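Local coordinates for protein ECL CdiI (Enterobacter cloacae subsp. cloacae, PDB 4NTQ) that acts as the immunity protein of a contact-dependent growth inhibition system and binds the CdiA toxin domain, a ribosomal RNase, at residues E14-Q19 with S67-E72; S21-N26 with E30-P35; F78-Y83 with S127-D132. All blocks are in the same frame, centred on the assembly; numbering follows the deposited sequence.

Interaction 1: residues E14-Q19 with S67-E72; sequences EGELVQ and SMYEPE
The Y69 ring meets E16 at its edge: carboxylate oxygen OE2 of E16 lies in the ring plane, while the carboxylate itself is turned 42° from that plane. The two side chains come from opposite directions, and the whole contact is one hydrogen bond, with Y69 OH donating to E16 OE2 at 2.5 Å. That is very short, though at this resolution the exact length should not carry much weight. OE2 also stands 3.4 Å from CZ of Y69, whereas the second oxygen, OE1 of E16, hangs back at 4.0 Å from Y69 CE2. E16 reaches this far because its chain is extended beyond CG; chi1 of 65° sets CG between the backbone N and the carbonyl carbon, and the acid then runs out toward the phenol. P35 packs against both side chains. The backbones stay well apart, with the CA atoms of E16 and Y69 separated by 11.8 Å. On the toxin chain, G189 packs against E16 and Q181 against Y69, placing the bond at the interface. The contact ties the start of strand 16-25 to the loop between strands 61-65 and 76-85, beside the end of strand 28-35.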
loop_
_atom_site.group_PDB
_atom_site.type_symbol
_atom_site.label_atom_id
_atom_site.label_comp_id
_atom_site.label_asym_id
_atom_site.label_seq_id
_atom_site.Cartn_x
_atom_site.Cartn_y
_atom_site.Cartn_z
ATOM N N GLU B 14 -5.076 15.669 1.102
ATOM C CA GLU B 14 -5.062 15.514 -0.342
ATOM C C GLU B 14 -6.491 15.517 -0.839
ATOM O O GLU B 14 -6.857 14.742 -1.717
ATOM C CB GLU B 14 -4.339 14.231 -0.763
ATOM C CG GLU B 14 -3.455 14.417 -1.972
ATOM C CD GLU B 14 -2.352 15.434 -1.734
ATOM O OE1 GLU B 14 -1.433 15.135 -0.940
ATOM O OE2 GLU B 14 -2.406 16.532 -2.334
ATOM N N GLY B 15 -7.300 16.380 -0.233
ATOM C CA GLY B 15 -8.646 16.629 -0.698
ATOM C C GLY B 15 -9.682 15.598 -0.311
ATOM O O GLY B 15 -10.774 15.596 -0.872
ATOM N N GLU B 16 -9.364 14.728 0.644
ATOM C CA GLU B 16 -10.366 13.778 1.145
ATOM C C GLU B 16 -10.140 13.325 2.593
ATOM O O GLU B 16 -9.047 13.476 3.141
ATOM C CB GLU B 16 -10.480 12.562 0.222
ATOM C CG GLU B 16 -9.246 11.704 0.150
ATOM C CD GLU B 16 -9.576 10.271 -0.223
ATOM O OE1 GLU B 16 -10.604 9.752 0.272
ATOM O OE2 GLU B 16 -8.814 9.671 -1.010
ATOM N N LEU B 17 -11.189 12.778 3.205
ATOM C CA LEU B 17 -11.133 12.318 4.594
ATOM C C LEU B 17 -10.379 11.006 4.721
ATOM O O LEU B 17 -10.730 10.006 4.088
ATOM C CB LEU B 17 -12.539 12.132 5.165
ATOM C CG LEU B 17 -12.733 12.179 6.684
ATOM C CD1 LEU B 17 -12.402 13.578 7.243
ATOM C CD2 LEU B 17 -14.170 11.783 7.046
ATOM N N VAL B 18 -9.345 11.002 5.544
ATOM C CA VAL B 18 -8.570 9.790 5.734
ATOM C C VAL B 18 -8.477 9.462 7.203
ATOM O O VAL B 18 -8.717 10.309 8.068
ATOM C CB VAL B 18 -7.161 9.906 5.140
ATOM C CG1 VAL B 18 -7.230 10.385 3.677
ATOM C CG2 VAL B 18 -6.310 10.841 5.983
ATOM N N GLN B 19 -8.145 8.213 7.477
ATOM C CA GLN B 19 -7.941 7.748 8.832
ATOM C C GLN B 19 -6.447 7.564 9.032
ATOM O O GLN B 19 -5.844 6.652 8.430
ATOM C CB GLN B 19 -8.674 6.414 9.040
ATOM C CG GLN B 19 -8.396 5.753 10.366
ATOM C CD GLN B 19 -8.666 6.679 11.537
ATOM O OE1 GLN B 19 -9.816 6.942 11.881
ATOM N NE2 GLN B 19 -7.601 7.173 12.161
ATOM N N SER B 67 -6.017 1.055 0.870
ATOM C CA SER B 67 -6.799 2.074 0.205
ATOM C C SER B 67 -7.809 1.345 -0.662
ATOM O O SER B 67 -7.540 0.247 -1.144
ATOM C CB SER B 67 -5.920 3.004 -0.646
ATOM O OG SER B 67 -5.424 2.325 -1.787
HETATM N N MSE B 68 -8.967 1.966 -0.859
HETATM C CA MSE B 68 -10.034 1.375 -1.624
HETATM C C MSE B 68 -10.973 2.473 -2.070
HETATM O O MSE B 68 -11.249 3.415 -1.324
HETATM C CB MSE B 68 -10.799 0.359 -0.780
HETATM C CG MSE B 68 -11.912 -0.347 -1.540
HETATM SE SE MSE B 68 -11.187 -1.405 -3.028
HETATM C CE MSE B 68 -9.643 -2.173 -2.075
ATOM N N TYR B 69 -11.448 2.352 -3.301
ATOM C CA TYR B 69 -12.449 3.261 -3.815
ATOM C C TYR B 69 -13.452 2.414 -4.538
ATOM O O TYR B 69 -13.312 1.187 -4.562
ATOM C CB TYR B 69 -11.809 4.270 -4.755
ATOM C CG TYR B 69 -10.794 5.147 -4.062
ATOM C CD1 TYR B 69 -9.447 4.789 -4.019
ATOM C CD2 TYR B 69 -11.183 6.325 -3.429
ATOM C CE1 TYR B 69 -8.517 5.593 -3.379
ATOM C CE2 TYR B 69 -10.265 7.134 -2.788
ATOM C CZ TYR B 69 -8.939 6.770 -2.765
ATOM O OH TYR B 69 -8.027 7.578 -2.120
ATOM N N GLU B 70 -14.475 3.062 -5.087
ATOM C CA GLU B 70 -15.389 2.422 -6.014
ATOM C C GLU B 70 -14.544 1.633 -6.997
ATOM O O GLU B 70 -13.719 2.210 -7.702
ATOM C CB GLU B 70 -16.194 3.480 -6.762
ATOM C CG GLU B 70 -17.350 2.928 -7.578
ATOM C CD GLU B 70 -18.551 2.580 -6.718
ATOM O OE1 GLU B 70 -18.870 3.371 -5.804
ATOM O OE2 GLU B 70 -19.172 1.520 -6.953
ATOM N N PRO B 71 -14.713 0.305 -7.013
ATOM C CA PRO B 71 -13.887 -0.570 -7.861
ATOM C C PRO B 71 -13.891 -0.230 -9.367
ATOM O O PRO B 71 -12.851 -0.392 -10.010
ATOM C CB PRO B 71 -14.472 -1.964 -7.599
ATOM C CG PRO B 71 -15.051 -1.857 -6.204
ATOM C CD PRO B 71 -15.596 -0.458 -6.111
ATOM N N GLU B 72 -15.011 0.239 -9.917
ATOM C CA GLU B 72 -15.046 0.611 -11.334
ATOM C C GLU B 72 -14.391 1.968 -11.582
ATOM O O GLU B 72 -14.023 2.288 -12.712
ATOM C CB GLU B 72 -16.483 0.598 -11.880
#

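Interaction 2: residues S21-N26 with E30-P35; sequences SSIVIN and EELHLP
I23 lays its CB and CG2 against CD1 of L32, the two side chains crossing obliquely at 3.9 Å for either pair of carbons. I23 turns CG1 anti to its own backbone N (chi1 -176°), which leaves the CG2 methyl beside the neighbouring strand, 4.1 Å from CB of E30. Further along the same face, L34 CD1 packs on S21 OG at 3.8 Å, although that hydroxyl is hydrogen-bonded to Q19 O. S22 and E31 form the non-hydrogen-bonded pair and point to the other face. The flanking pairs, S21 with L32 and I23 with E30, each make two backbone hydrogen bonds. Of these, L32 N to S21 O is short at 2.7 Å and nearly straight at hydrogen, yet the donor sits 40° above the carbonyl plane. The strands run at 135° to each other, antiparallel with a strong twist, as the two arms of the hairpin formed by strands 16-25 and 28-35. Chemically, the hairpin is zipped by main-chain bonds, with I23 and L32 forming an apolar face against W80. E30 on that face sends its carboxylate out to Y28 and, by a salt bridge, to R222 of the toxin chain, so one residue serves both hairpin and complex.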
loop_
_atom_site.group_PDB
_atom_site.type_symbol
_atom_site.label_atom_id
_atom_site.label_comp_id
_atom_site.label_asym_id
_atom_site.label_seq_id
_atom_site.Cartn_x
_atom_site.Cartn_y
_atom_site.Cartn_z
ATOM N N SER B 21 -3.260 6.132 10.475
ATOM C CA SER B 21 -3.062 4.774 10.950
ATOM C C SER B 21 -1.590 4.409 10.861
ATOM O O SER B 21 -0.793 5.117 10.240
ATOM C CB SER B 21 -3.806 3.768 10.059
ATOM O OG SER B 21 -5.163 4.102 9.869
ATOM N N SER B 22 -1.246 3.261 11.430
ATOM C CA SER B 22 0.088 2.707 11.256
ATOM C C SER B 22 -0.006 1.241 10.910
ATOM O O SER B 22 -0.927 0.539 11.337
ATOM C CB SER B 22 0.893 2.831 12.540
ATOM O OG SER B 22 1.684 3.994 12.495
ATOM N N ILE B 23 0.968 0.773 10.147
ATOM C CA ILE B 23 1.175 -0.645 10.055
ATOM C C ILE B 23 2.457 -0.989 10.816
ATOM O O ILE B 23 3.472 -0.317 10.672
ATOM C CB ILE B 23 1.206 -1.124 8.596
ATOM C CG1 ILE B 23 1.328 -2.643 8.552
ATOM C CG2 ILE B 23 2.357 -0.484 7.826
ATOM C CD1 ILE B 23 1.253 -3.222 7.146
ATOM N N VAL B 24 2.377 -2.028 11.643
ATOM C CA VAL B 24 3.507 -2.508 12.428
ATOM C C VAL B 24 3.852 -3.923 12.020
ATOM O O VAL B 24 2.994 -4.806 12.044
ATOM C CB VAL B 24 3.175 -2.586 13.929
ATOM C CG1 VAL B 24 4.405 -3.024 14.716
ATOM C CG2 VAL B 24 2.655 -1.259 14.423
ATOM N N ILE B 25 5.107 -4.130 11.653
ATOM C CA ILE B 25 5.614 -5.443 11.311
ATOM C C ILE B 25 6.816 -5.648 12.215
ATOM O O ILE B 25 7.925 -5.243 11.872
ATOM C CB ILE B 25 6.067 -5.496 9.845
ATOM C CG1 ILE B 25 4.955 -5.010 8.905
ATOM C CG2 ILE B 25 6.469 -6.904 9.457
ATOM C CD1 ILE B 25 5.461 -4.685 7.479
ATOM N N ASN B 26 6.579 -6.211 13.397
ATOM C CA ASN B 26 7.639 -6.402 14.392
ATOM C C ASN B 26 8.341 -5.082 14.764
ATOM O O ASN B 26 7.728 -4.216 15.394
ATOM C CB ASN B 26 8.632 -7.478 13.934
ATOM C CG ASN B 26 9.623 -7.835 14.995
ATOM O OD1 ASN B 26 9.464 -7.453 16.152
ATOM N ND2 ASN B 26 10.662 -8.568 14.615
ATOM N N GLU B 30 5.163 2.053 9.893
ATOM C CA GLU B 30 5.067 3.043 8.831
ATOM C C GLU B 30 3.693 3.649 8.883
ATOM O O GLU B 30 2.711 2.918 8.969
ATOM C CB GLU B 30 5.278 2.394 7.454
ATOM C CG GLU B 30 5.026 3.349 6.285
ATOM C CD GLU B 30 5.363 2.743 4.927
ATOM O OE1 GLU B 30 6.278 1.898 4.855
ATOM O OE2 GLU B 30 4.715 3.122 3.929
ATOM N N GLU B 31 3.634 4.979 8.835
ATOM C CA GLU B 31 2.372 5.729 8.886
ATOM C C GLU B 31 1.558 5.576 7.590
ATOM O O GLU B 31 2.114 5.578 6.490
ATOM C CB GLU B 31 2.669 7.208 9.160
ATOM C CG GLU B 31 1.456 8.118 9.268
ATOM C CD GLU B 31 1.827 9.529 9.755
ATOM O OE1 GLU B 31 3.023 9.769 10.066
ATOM O OE2 GLU B 31 0.919 10.392 9.827
ATOM N N LEU B 32 0.245 5.421 7.728
ATOM C CA LEU B 32 -0.651 5.297 6.577
ATOM C C LEU B 32 -1.863 6.229 6.714
ATOM O O LEU B 32 -2.287 6.567 7.833
ATOM C CB LEU B 32 -1.138 3.859 6.431
ATOM C CG LEU B 32 -0.075 2.769 6.276
ATOM C CD1 LEU B 32 -0.746 1.426 6.402
ATOM C CD2 LEU B 32 0.658 2.909 4.927
ATOM N N HIS B 33 -2.405 6.642 5.569
ATOM C CA HIS B 33 -3.628 7.438 5.515
ATOM C C HIS B 33 -4.684 6.658 4.722
ATOM O O HIS B 33 -4.705 6.715 3.490
ATOM C CB HIS B 33 -3.370 8.787 4.837
ATOM C CG HIS B 33 -2.332 9.626 5.519
ATOM N ND1 HIS B 33 -1.612 10.608 4.871
ATOM C CD2 HIS B 33 -1.910 9.640 6.805
ATOM C CE1 HIS B 33 -0.780 11.182 5.721
ATOM N NE2 HIS B 33 -0.942 10.612 6.906
ATOM N N LEU B 34 -5.549 5.931 5.428
ATOM C CA LEU B 34 -6.548 5.090 4.788
ATOM C C LEU B 34 -7.736 5.939 4.359
ATOM O O LEU B 34 -8.414 6.515 5.208
ATOM C CB LEU B 34 -7.017 3.990 5.746
ATOM C CG LEU B 34 -6.162 2.724 5.834
ATOM C CD1 LEU B 34 -4.739 3.038 6.262
ATOM C CD2 LEU B 34 -6.794 1.703 6.778
ATOM N N PRO B 35 -7.983 6.037 3.039
ATOM C CA PRO B 35 -9.109 6.857 2.555
ATOM C C PRO B 35 -10.453 6.238 2.921
ATOM O O PRO B 35 -10.626 5.010 2.844
ATOM C CB PRO B 35 -8.918 6.864 1.027
ATOM C CG PRO B 35 -8.124 5.671 0.720
ATOM C CD PRO B 35 -7.209 5.463 1.927
#

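Interaction 3: residues F78-Y83 with S127-D132; sequences FTWVLY and SEWHTD
W80 pushes one corner of its six-membered ring, atom CZ3, over a face of the W129 indole, and that is where the close packing lies. W80 CZ3 comes to 3.8 Å from CZ3 of W129 and to 4.0 Å from CE3 of the same residue. The six-membered rings have centroids 5.4 Å apart and planes inclined by 51°, an oblique meeting that is neither a stack nor an edge-to-face pair. Both indoles have CG beside the backbone N and anti to the carbonyl carbon; in W80 (chi1 -71°) this sends the ring out from strand 76-85, past its neighbour 88-97, to meet W129 on strand 129-132. The tight side continues inward, where I25 of the hairpin touches both tryptophans and I23, E30 and L32 pack on W80. Elsewhere the two segments draw apart: Y83 CD2 gets no nearer than 5.3 Å to OE2 of E128. Here W129, partly exposed even in the complex, marks the looser border, beside the ring of Y28 and in packing contact with R222 of the toxin chain, which packs on W80 as well. The tryptophan pair itself is apolar: ring carbons meet by van der Waals contact and give an aromatic surface shared by the sheet, the hairpin and the toxin's arginine, while the neighbouring S127 and E128 make hydrogen bonds to D235 of the toxin chain.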
loop_
_atom_site.group_PDB
_atom_site.type_symbol
_atom_site.label_atom_id
_atom_site.label_comp_id
_atom_site.label_asym_id
_atom_site.label_seq_id
_atom_site.Cartn_x
_atom_site.Cartn_y
_atom_site.Cartn_z
ATOM N N PHE B 78 -3.226 0.591 -2.725
ATOM C CA PHE B 78 -2.051 0.166 -1.975
ATOM C C PHE B 78 -2.416 -1.029 -1.131
ATOM O O PHE B 78 -3.505 -1.084 -0.556
ATOM C CB PHE B 78 -1.504 1.287 -1.086
ATOM C CG PHE B 78 -0.923 2.434 -1.853
ATOM C CD1 PHE B 78 0.408 2.429 -2.226
ATOM C CD2 PHE B 78 -1.713 3.509 -2.213
ATOM C CE1 PHE B 78 0.944 3.482 -2.931
ATOM C CE2 PHE B 78 -1.182 4.564 -2.926
ATOM C CZ PHE B 78 0.149 4.550 -3.288
ATOM N N THR B 79 -1.514 -2.001 -1.079
ATOM C CA THR B 79 -1.724 -3.173 -0.255
ATOM C C THR B 79 -0.459 -3.524 0.490
ATOM O O THR B 79 0.645 -3.156 0.081
ATOM C CB THR B 79 -2.077 -4.394 -1.105
ATOM O OG1 THR B 79 -0.936 -4.750 -1.892
ATOM C CG2 THR B 79 -3.274 -4.105 -2.021
ATOM N N TRP B 80 -0.632 -4.237 1.596
ATOM C CA TRP B 80 0.477 -4.907 2.246
ATOM C C TRP B 80 0.173 -6.389 2.136
ATOM O O TRP B 80 -0.934 -6.823 2.465
ATOM C CB TRP B 80 0.648 -4.418 3.686
ATOM C CG TRP B 80 1.181 -2.984 3.690
ATOM C CD1 TRP B 80 0.473 -1.852 3.415
ATOM C CD2 TRP B 80 2.541 -2.563 3.902
ATOM N NE1 TRP B 80 1.299 -0.752 3.465
ATOM C CE2 TRP B 80 2.568 -1.159 3.767
ATOM C CE3 TRP B 80 3.737 -3.237 4.203
ATOM C CZ2 TRP B 80 3.738 -0.414 3.923
ATOM C CZ3 TRP B 80 4.895 -2.498 4.361
ATOM C CH2 TRP B 80 4.890 -1.100 4.212
ATOM N N VAL B 81 1.147 -7.145 1.631
ATOM C CA VAL B 81 0.943 -8.528 1.236
ATOM C C VAL B 81 1.747 -9.476 2.106
ATOM O O VAL B 81 2.963 -9.315 2.246
ATOM C CB VAL B 81 1.364 -8.721 -0.231
ATOM C CG1 VAL B 81 1.340 -10.184 -0.604
ATOM C CG2 VAL B 81 0.459 -7.904 -1.147
ATOM N N LEU B 82 1.067 -10.459 2.692
ATOM C CA LEU B 82 1.702 -11.395 3.621
ATOM C C LEU B 82 1.906 -12.727 2.916
ATOM O O LEU B 82 0.974 -13.268 2.325
ATOM C CB LEU B 82 0.834 -11.597 4.865
ATOM C CG LEU B 82 0.855 -10.522 5.960
ATOM C CD1 LEU B 82 0.558 -9.125 5.439
ATOM C CD2 LEU B 82 -0.122 -10.884 7.046
ATOM N N TYR B 83 3.129 -13.246 2.953
ATOM C CA TYR B 83 3.396 -14.536 2.352
ATOM C C TYR B 83 3.775 -15.489 3.462
ATOM O O TYR B 83 4.655 -15.190 4.250
ATOM C CB TYR B 83 4.542 -14.439 1.345
ATOM C CG TYR B 83 4.229 -13.729 0.044
ATOM C CD1 TYR B 83 3.532 -14.379 -0.974
ATOM C CD2 TYR B 83 4.679 -12.425 -0.192
ATOM C CE1 TYR B 83 3.265 -13.747 -2.178
ATOM C CE2 TYR B 83 4.415 -11.768 -1.416
ATOM C CZ TYR B 83 3.702 -12.442 -2.393
ATOM O OH TYR B 83 3.430 -11.829 -3.587
ATOM N N SER B 127 11.197 -4.564 -1.748
ATOM C CA SER B 127 11.150 -4.258 -0.330
ATOM C C SER B 127 10.410 -5.374 0.408
ATOM O O SER B 127 9.394 -5.870 -0.062
ATOM C CB SER B 127 10.482 -2.905 -0.091
ATOM O OG SER B 127 11.262 -1.823 -0.584
ATOM N N GLU B 128 10.931 -5.776 1.560
ATOM C CA GLU B 128 10.355 -6.892 2.306
ATOM C C GLU B 128 10.662 -6.811 3.806
ATOM O O GLU B 128 11.762 -6.444 4.214
ATOM C CB GLU B 128 10.865 -8.226 1.738
ATOM C CG GLU B 128 10.120 -9.445 2.254
ATOM C CD GLU B 128 10.560 -10.738 1.571
ATOM O OE1 GLU B 128 11.653 -11.245 1.897
ATOM O OE2 GLU B 128 9.808 -11.247 0.714
ATOM N N TRP B 129 9.687 -7.167 4.625
ATOM C CA TRP B 129 9.894 -7.210 6.066
ATOM C C TRP B 129 9.411 -8.576 6.556
ATOM O O TRP B 129 8.765 -9.314 5.810
ATOM C CB TRP B 129 9.098 -6.087 6.748
ATOM C CG TRP B 129 9.516 -4.676 6.353
ATOM C CD1 TRP B 129 10.283 -3.814 7.089
ATOM C CD2 TRP B 129 9.174 -3.971 5.147
ATOM N NE1 TRP B 129 10.448 -2.626 6.415
ATOM C CE2 TRP B 129 9.772 -2.692 5.225
ATOM C CE3 TRP B 129 8.423 -4.292 4.017
ATOM C CZ2 TRP B 129 9.642 -1.737 4.211
ATOM C CZ3 TRP B 129 8.302 -3.345 3.002
ATOM C CH2 TRP B 129 8.903 -2.078 3.110
ATOM N N HIS B 130 9.700 -8.924 7.805
ATOM C CA HIS B 130 9.191 -10.184 8.303
ATOM C C HIS B 130 8.717 -10.153 9.741
ATOM O O HIS B 130 9.176 -9.352 10.547
ATOM C CB HIS B 130 10.207 -11.302 8.102
ATOM C CG HIS B 130 11.460 -11.135 8.901
ATOM N ND1 HIS B 130 12.547 -10.417 8.442
ATOM C CD2 HIS B 130 11.814 -11.621 10.114
ATOM C CE1 HIS B 130 13.509 -10.454 9.346
ATOM N NE2 HIS B 130 13.094 -11.184 10.369
ATOM N N THR B 131 7.771 -11.041 10.034
ATOM C CA THR B 131 7.278 -11.257 11.379
ATOM C C THR B 131 6.854 -12.720 11.504
ATOM O O THR B 131 6.757 -13.419 10.503
ATOM C CB THR B 131 6.103 -10.308 11.700
ATOM O OG1 THR B 131 5.738 -10.470 13.064
ATOM C CG2 THR B 131 4.881 -10.588 10.811
ATOM N N ASP B 132 6.612 -13.188 12.724
ATOM C CA ASP B 132 6.319 -14.606 12.935
ATOM C C ASP B 132 4.834 -14.909 12.691
ATOM O O ASP B 132 3.998 -14.011 12.716
ATOM C CB ASP B 132 6.727 -15.027 14.343
ATOM C CG ASP B 132 5.816 -14.447 15.402
ATOM O OD1 ASP B 132 5.553 -13.233 15.370
ATOM O OD2 ASP B 132 5.337 -15.206 16.258
#

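How the interactions relate
Interaction 2 is nested inside the chain loop that interaction 1 closes, and interaction 3 opens after both. Interactions 1 and 2 share strand 16-25, their centres about 15 Å apart, and join through a backbone hydrogen bond, Q19 N to L34 O, and through P35. Interactions 2 and 3 lie closer, about 12 Å between centres, where W80 of strand 76-85 meets I23, I25 and E30: one antiparallel sheet packs on the other. Interactions 1 and 3, about 22 Å apart on opposite sides of the chain's centre, connect through the F78 N to S67 OG hydrogen bond. All three touch the toxin chain, consistent with the two sheets and the loop between 61-65 and 76-85 jointly facing it.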